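Local coordinates for protein rhino (Drosophila melanogaster, PDB 5XYV) that binds the N-terminal domain of Deadlock through its chromoshadow domain, an interaction of the piRNA pathway linked to specifying germline piRNA clusters, at residues 13-18 with 32-37; 26-31 with 41-46. One frame throughout, in Å; residues are numbered along the deposited sequence.

Contact 1. Residues 13-18 with 32-37; sequences DLDKIL and TWKGCS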
loop_
_atom_site.group_PDB
_atom_site.type_symbol
_atom_site.label_atom_id
_atom_site.label_comp_id
_atom_site.label_asym_id
_atom_site.label_seq_id
_atom_site.Cartn_x
_atom_site.Cartn_y
_atom_site.Cartn_z
ATOM N N ASP B 13 7.305 19.989 7.550
ATOM C CA ASP B 13 6.102 19.180 7.445
ATOM C C ASP B 13 5.954 18.559 6.058
ATOM O O ASP B 13 6.215 19.208 5.036
ATOM C CB ASP B 13 4.874 20.021 7.776
ATOM C CG ASP B 13 4.722 20.264 9.262
ATOM O OD1 ASP B 13 5.234 19.445 10.064
ATOM O OD2 ASP B 13 4.094 21.277 9.629
ATOM N N LEU B 14 5.534 17.295 6.033
ATOM C CA LEU B 14 5.365 16.552 4.786
ATOM C C LEU B 14 4.416 17.286 3.833
ATOM O O LEU B 14 3.345 17.735 4.247
ATOM C CB LEU B 14 4.844 15.141 5.074
ATOM C CG LEU B 14 4.772 14.140 3.918
ATOM C CD1 LEU B 14 6.145 13.833 3.378
ATOM C CD2 LEU B 14 4.095 12.861 4.367
ATOM N N ASP B 15 4.818 17.429 2.571
ATOM C CA ASP B 15 3.962 18.089 1.597
ATOM C C ASP B 15 3.226 17.010 0.815
ATOM O O ASP B 15 2.103 16.627 1.178
ATOM C CB ASP B 15 4.770 18.992 0.661
ATOM C CG ASP B 15 3.906 20.029 -0.045
ATOM O OD1 ASP B 15 2.831 20.372 0.493
ATOM O OD2 ASP B 15 4.312 20.489 -1.134
ATOM N N LYS B 16 3.865 16.519 -0.247
ATOM C CA LYS B 16 3.323 15.443 -1.089
ATOM C C LYS B 16 4.219 14.176 -1.040
ATOM O O LYS B 16 5.435 14.270 -0.831
ATOM C CB LYS B 16 3.157 15.931 -2.553
ATOM C CG LYS B 16 2.363 17.236 -2.759
ATOM C CD LYS B 16 1.278 17.431 -1.714
ATOM C CE LYS B 16 0.765 18.901 -1.558
ATOM N NZ LYS B 16 -0.272 19.338 -2.595
ATOM N N ILE B 17 3.609 13.002 -1.235
ATOM C CA ILE B 17 4.343 11.774 -1.562
ATOM C C ILE B 17 4.228 11.562 -3.050
ATOM O O ILE B 17 3.127 11.302 -3.541
ATOM C CB ILE B 17 3.789 10.528 -0.845
ATOM C CG1 ILE B 17 3.749 10.746 0.670
ATOM C CG2 ILE B 17 4.578 9.269 -1.247
ATOM C CD1 ILE B 17 3.469 9.477 1.479
ATOM N N LEU B 18 5.341 11.680 -3.771
ATOM C CA LEU B 18 5.317 11.621 -5.232
ATOM C C LEU B 18 5.391 10.218 -5.799
ATOM O O LEU B 18 4.879 9.956 -6.884
ATOM C CB LEU B 18 6.468 12.431 -5.824
ATOM C CG LEU B 18 6.625 13.846 -5.296
ATOM C CD1 LEU B 18 7.820 14.558 -5.933
ATOM C CD2 LEU B 18 5.316 14.618 -5.503
ATOM N N THR B 32 8.098 15.502 -0.847
ATOM C CA THR B 32 8.396 16.925 -0.777
ATOM C C THR B 32 7.936 17.465 0.578
ATOM O O THR B 32 7.054 16.887 1.229
ATOM C CB THR B 32 7.748 17.685 -1.936
ATOM O OG1 THR B 32 6.329 17.535 -1.858
ATOM C CG2 THR B 32 8.225 17.110 -3.252
ATOM N N TRP B 33 8.547 18.552 1.017
ATOM C CA TRP B 33 8.179 19.144 2.294
ATOM C C TRP B 33 7.568 20.507 2.046
ATOM O O TRP B 33 7.882 21.144 1.042
ATOM C CB TRP B 33 9.398 19.258 3.211
ATOM C CG TRP B 33 10.169 17.999 3.289
ATOM C CD1 TRP B 33 11.271 17.664 2.565
ATOM C CD2 TRP B 33 9.898 16.888 4.149
ATOM N NE1 TRP B 33 11.702 16.406 2.917
ATOM C CE2 TRP B 33 10.875 15.910 3.894
ATOM C CE3 TRP B 33 8.916 16.625 5.111
ATOM C CZ2 TRP B 33 10.902 14.680 4.569
ATOM C CZ3 TRP B 33 8.937 15.416 5.770
ATOM C CH2 TRP B 33 9.925 14.457 5.503
ATOM N N LYS B 34 6.733 20.965 2.975
ATOM C CA LYS B 34 6.137 22.286 2.850
ATOM C C LYS B 34 7.174 23.385 3.002
ATOM O O LYS B 34 7.954 23.390 3.968
ATOM C CB LYS B 34 5.025 22.473 3.877
ATOM C CG LYS B 34 3.794 21.615 3.599
ATOM C CD LYS B 34 2.739 21.760 4.681
ATOM C CE LYS B 34 1.550 20.868 4.390
ATOM N NZ LYS B 34 0.536 20.923 5.481
ATOM N N GLY B 35 7.187 24.305 2.039
ATOM C CA GLY B 35 8.074 25.450 2.105
ATOM C C GLY B 35 9.411 25.175 1.454
ATOM O O GLY B 35 10.254 26.071 1.322
ATOM N N CYS B 36 9.601 23.925 1.039
ATOM C CA CYS B 36 10.842 23.495 0.415
ATOM C C CYS B 36 10.608 22.888 -0.956
ATOM O O CYS B 36 9.607 22.222 -1.180
ATOM C CB CYS B 36 11.564 22.488 1.313
ATOM S SG CYS B 36 13.082 21.798 0.607
ATOM N N SER B 37 11.568 23.093 -1.851
ATOM C CA SER B 37 11.456 22.648 -3.230
ATOM C C SER B 37 12.098 21.286 -3.516
ATOM O O SER B 37 11.837 20.685 -4.554
ATOM C CB SER B 37 12.076 23.704 -4.142
ATOM O OG SER B 37 12.046 23.275 -5.484
#
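Two residues, D15 and K16, stand opposite the single T32 and form a classic beta bulge where strands 14-23 and 26-33 pair antiparallel. Three backbone hydrogen bonds join the segments. D15 N donates to T32 O (2.7 Å), and T32 N donates to K16 O (2.9 Å). Beyond the L14-W33 pair, which is non-hydrogen-bonded, K34 N donates to D13 O.

One side-chain bond ties down the bulge. T32 OG1 sits between its backbone N and carbonyl carbon (chi1 61°), and accepts from K16 N at 3.1 Å. The same oxygen lies against D15 CB.

Apolar contacts lie on two sides. The six-membered ring of W33 lies against L14: CE3 is 3.6 Å from L14 CA, and L14 CD1 is over one ring face. The polar end of W33 is held by D40, where NE1 donates to OD1. T32 CG2 touches L18 CD1, and the two side chains cross at about a right angle.

The extended K34 chain runs past D15. Its charged end stays apart from both D13 and D15, with NZ 5.5 Å from D15 OD1, so any attraction is probably weak and long-range. The aliphatic part makes the contact: K34 CG lies 3.5 Å from D15 OD1.

Contact 2. Residues 26-31 with 41-46; sequences DLFMFV and AVHIND
M29 N and V42 O form a nearly straight hydrogen bond of 2.8 Å, and V42 N returns one of the same length to M29 O. This hydrogen-bonded pair is flanked by two non-hydrogen-bonded pairs, F28-H43 and F30-A41. Just past strand 39-43, I44 N donates to L27 O.

H43 is held from both ring nitrogens. NE2 donates to D26 OD1 at 2.9 Å, and OD1 accepts with its anti lone pair. The bond is bent, 139° at the hydrogen, and the carboxylate is turned 73° from the imidazole. ND1 accepts from N45 N at 3.0 Å. The two bonds fix the ring rotation, and D26 would probably favour a proton on NE2. The ring edge points at F28 in a T-shaped stack, planes at 90°, with CD2 over the F28 face toward the rim. An alanine in place of H43 would probably leave D26 OD1 and N45 N without this partner and open a gap over the F28 face.

F30 shares this face of the sheet, and its CE2 lies 3.4 Å from A41 CB. The other face carries M29 and V42. V31 CG2 meets V42 CG2 at 3.9 Å. M29 CG packs near I44, and L27 CD2 touches I44 CD1. M29 also touches Y58 of helix 52-61, while L27 and I44 pack on I64 and I56 of the second Rhino subunit.

On the F28 side the partner is Deadlock: ND1 of H18 of Deadlock is hydrogen-bonded to A41 N, and W44 of Deadlock meets the F30 ring. The arrangement is an antiparallel beta hairpin of the chromoshadow domain, one face of which forms part of the Deadlock-binding site.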
loop_
_atom_site.group_PDB
_atom_site.type_symbol
_atom_site.label_atom_id
_atom_site.label_comp_id
_atom_site.label_asym_id
_atom_site.label_seq_id
_atom_site.Cartn_x
_atom_site.Cartn_y
_atom_site.Cartn_z
ATOM N N ASP B 26 13.001 -3.219 1.983
ATOM C CA ASP B 26 13.052 -1.789 2.231
ATOM C C ASP B 26 12.190 -1.022 1.256
ATOM O O ASP B 26 12.304 -1.191 0.043
ATOM C CB ASP B 26 14.496 -1.278 2.170
ATOM C CG ASP B 26 15.296 -1.695 3.367
ATOM O OD1 ASP B 26 14.924 -1.273 4.483
ATOM O OD2 ASP B 26 16.276 -2.447 3.197
ATOM N N LEU B 27 11.317 -0.184 1.799
ATOM C CA LEU B 27 10.474 0.663 0.976
ATOM C C LEU B 27 10.856 2.106 1.224
ATOM O O LEU B 27 10.845 2.579 2.365
ATOM C CB LEU B 27 8.980 0.445 1.281
ATOM C CG LEU B 27 7.940 1.177 0.423
ATOM C CD1 LEU B 27 8.130 0.891 -1.059
ATOM C CD2 LEU B 27 6.482 0.868 0.870
ATOM N N PHE B 28 11.189 2.807 0.147
ATOM C CA PHE B 28 11.509 4.221 0.246
ATOM C C PHE B 28 10.426 5.032 -0.424
ATOM O O PHE B 28 9.857 4.602 -1.435
ATOM C CB PHE B 28 12.864 4.510 -0.381
ATOM C CG PHE B 28 13.997 4.037 0.440
ATOM C CD1 PHE B 28 14.557 4.867 1.393
ATOM C CD2 PHE B 28 14.516 2.761 0.267
ATOM C CE1 PHE B 28 15.611 4.433 2.169
ATOM C CE2 PHE B 28 15.569 2.317 1.045
ATOM C CZ PHE B 28 16.111 3.153 1.995
ATOM N N MET B 29 10.137 6.188 0.166
ATOM C CA MET B 29 9.178 7.120 -0.370
ATOM C C MET B 29 9.909 8.361 -0.823
ATOM O O MET B 29 10.846 8.808 -0.159
ATOM C CB MET B 29 8.121 7.469 0.683
ATOM C CG MET B 29 7.806 6.340 1.642
ATOM S SD MET B 29 6.681 5.145 0.902
ATOM C CE MET B 29 5.233 6.188 0.663
ATOM N N PHE B 30 9.477 8.906 -1.952
ATOM C CA PHE B 30 10.044 10.124 -2.499
ATOM C C PHE B 30 9.067 11.247 -2.248
ATOM O O PHE B 30 7.923 11.222 -2.720
ATOM C CB PHE B 30 10.386 9.915 -3.971
ATOM C CG PHE B 30 11.330 8.763 -4.167
ATOM C CD1 PHE B 30 10.868 7.510 -4.544
ATOM C CD2 PHE B 30 12.675 8.907 -3.863
ATOM C CE1 PHE B 30 11.744 6.447 -4.664
ATOM C CE2 PHE B 30 13.541 7.848 -3.992
ATOM C CZ PHE B 30 13.076 6.623 -4.393
ATOM N N VAL B 31 9.509 12.216 -1.456
ATOM C CA VAL B 31 8.586 13.169 -0.858
ATOM C C VAL B 31 9.055 14.598 -0.997
ATOM O O VAL B 31 10.234 14.875 -1.219
ATOM C CB VAL B 31 8.351 12.902 0.677
ATOM C CG1 VAL B 31 7.765 11.516 0.921
ATOM C CG2 VAL B 31 9.649 13.163 1.497
ATOM N N ALA B 41 14.386 11.097 -0.661
ATOM C CA ALA B 41 14.069 9.707 -0.394
ATOM C C ALA B 41 14.063 9.532 1.115
ATOM O O ALA B 41 15.033 9.881 1.799
ATOM C CB ALA B 41 15.054 8.769 -1.036
ATOM N N VAL B 42 12.972 8.976 1.620
ATOM C CA VAL B 42 12.753 8.791 3.037
ATOM C C VAL B 42 12.343 7.352 3.246
ATOM O O VAL B 42 11.438 6.873 2.565
ATOM C CB VAL B 42 11.666 9.750 3.536
ATOM C CG1 VAL B 42 11.048 9.255 4.834
ATOM C CG2 VAL B 42 12.237 11.158 3.664
ATOM N N HIS B 43 13.000 6.642 4.154
ATOM C CA HIS B 43 12.582 5.265 4.426
ATOM C C HIS B 43 11.196 5.290 5.049
ATOM O O HIS B 43 10.897 6.222 5.800
ATOM C CB HIS B 43 13.567 4.541 5.337
ATOM C CG HIS B 43 13.301 3.080 5.452
ATOM N ND1 HIS B 43 12.413 2.549 6.371
ATOM C CD2 HIS B 43 13.766 2.026 4.742
ATOM C CE1 HIS B 43 12.376 1.241 6.240
ATOM N NE2 HIS B 43 13.185 0.894 5.247
ATOM N N ILE B 44 10.350 4.297 4.734
ATOM C CA ILE B 44 8.948 4.366 5.148
ATOM C C ILE B 44 8.868 4.359 6.660
ATOM O O ILE B 44 7.942 4.934 7.240
ATOM C CB ILE B 44 8.070 3.204 4.568
ATOM C CG1 ILE B 44 6.593 3.435 4.908
ATOM C CG2 ILE B 44 8.494 1.831 5.091
ATOM C CD1 ILE B 44 5.672 2.497 4.233
ATOM N N ASN B 45 9.839 3.721 7.309
ATOM C CA ASN B 45 9.858 3.697 8.768
ATOM C C ASN B 45 10.030 5.086 9.369
ATOM O O ASN B 45 9.652 5.319 10.511
ATOM C CB ASN B 45 10.964 2.773 9.286
ATOM C CG ASN B 45 10.655 1.298 9.059
ATOM O OD1 ASN B 45 9.501 0.909 8.904
ATOM N ND2 ASN B 45 11.695 0.474 9.040
ATOM N N ASP B 46 10.615 6.003 8.606
ATOM C CA ASP B 46 10.880 7.341 9.126
ATOM C C ASP B 46 9.636 8.240 9.151
ATOM O O ASP B 46 9.634 9.280 9.791
ATOM C CB ASP B 46 11.986 8.023 8.307
ATOM C CG ASP B 46 13.359 7.394 8.516
ATOM O OD1 ASP B 46 13.581 6.739 9.566
ATOM O OD2 ASP B 46 14.223 7.576 7.627
#

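In the fold
Contacts 1 and 2 lie in one three-stranded antiparallel sheet, with centres about 13 Å apart. Strand 26-33 is central and serves both. Contact 1 pairs its end with the start of strand 14-23; contact 2 pairs its earlier part with strand 39-43. The segments alternate along the chain: 13-18, 26-31, 32-37, 41-46. They also touch directly. L18 N probably donates to F30 O, and L14 and I17 pack on V31 and M29. Contact 1 is partly buried and meets no other chain of the assembly. Contact 2 is buried and meets both Deadlock and the second Rhino subunit. One central strand thus serves both hairpins, and of the two contacts only contact 2 meets other chains.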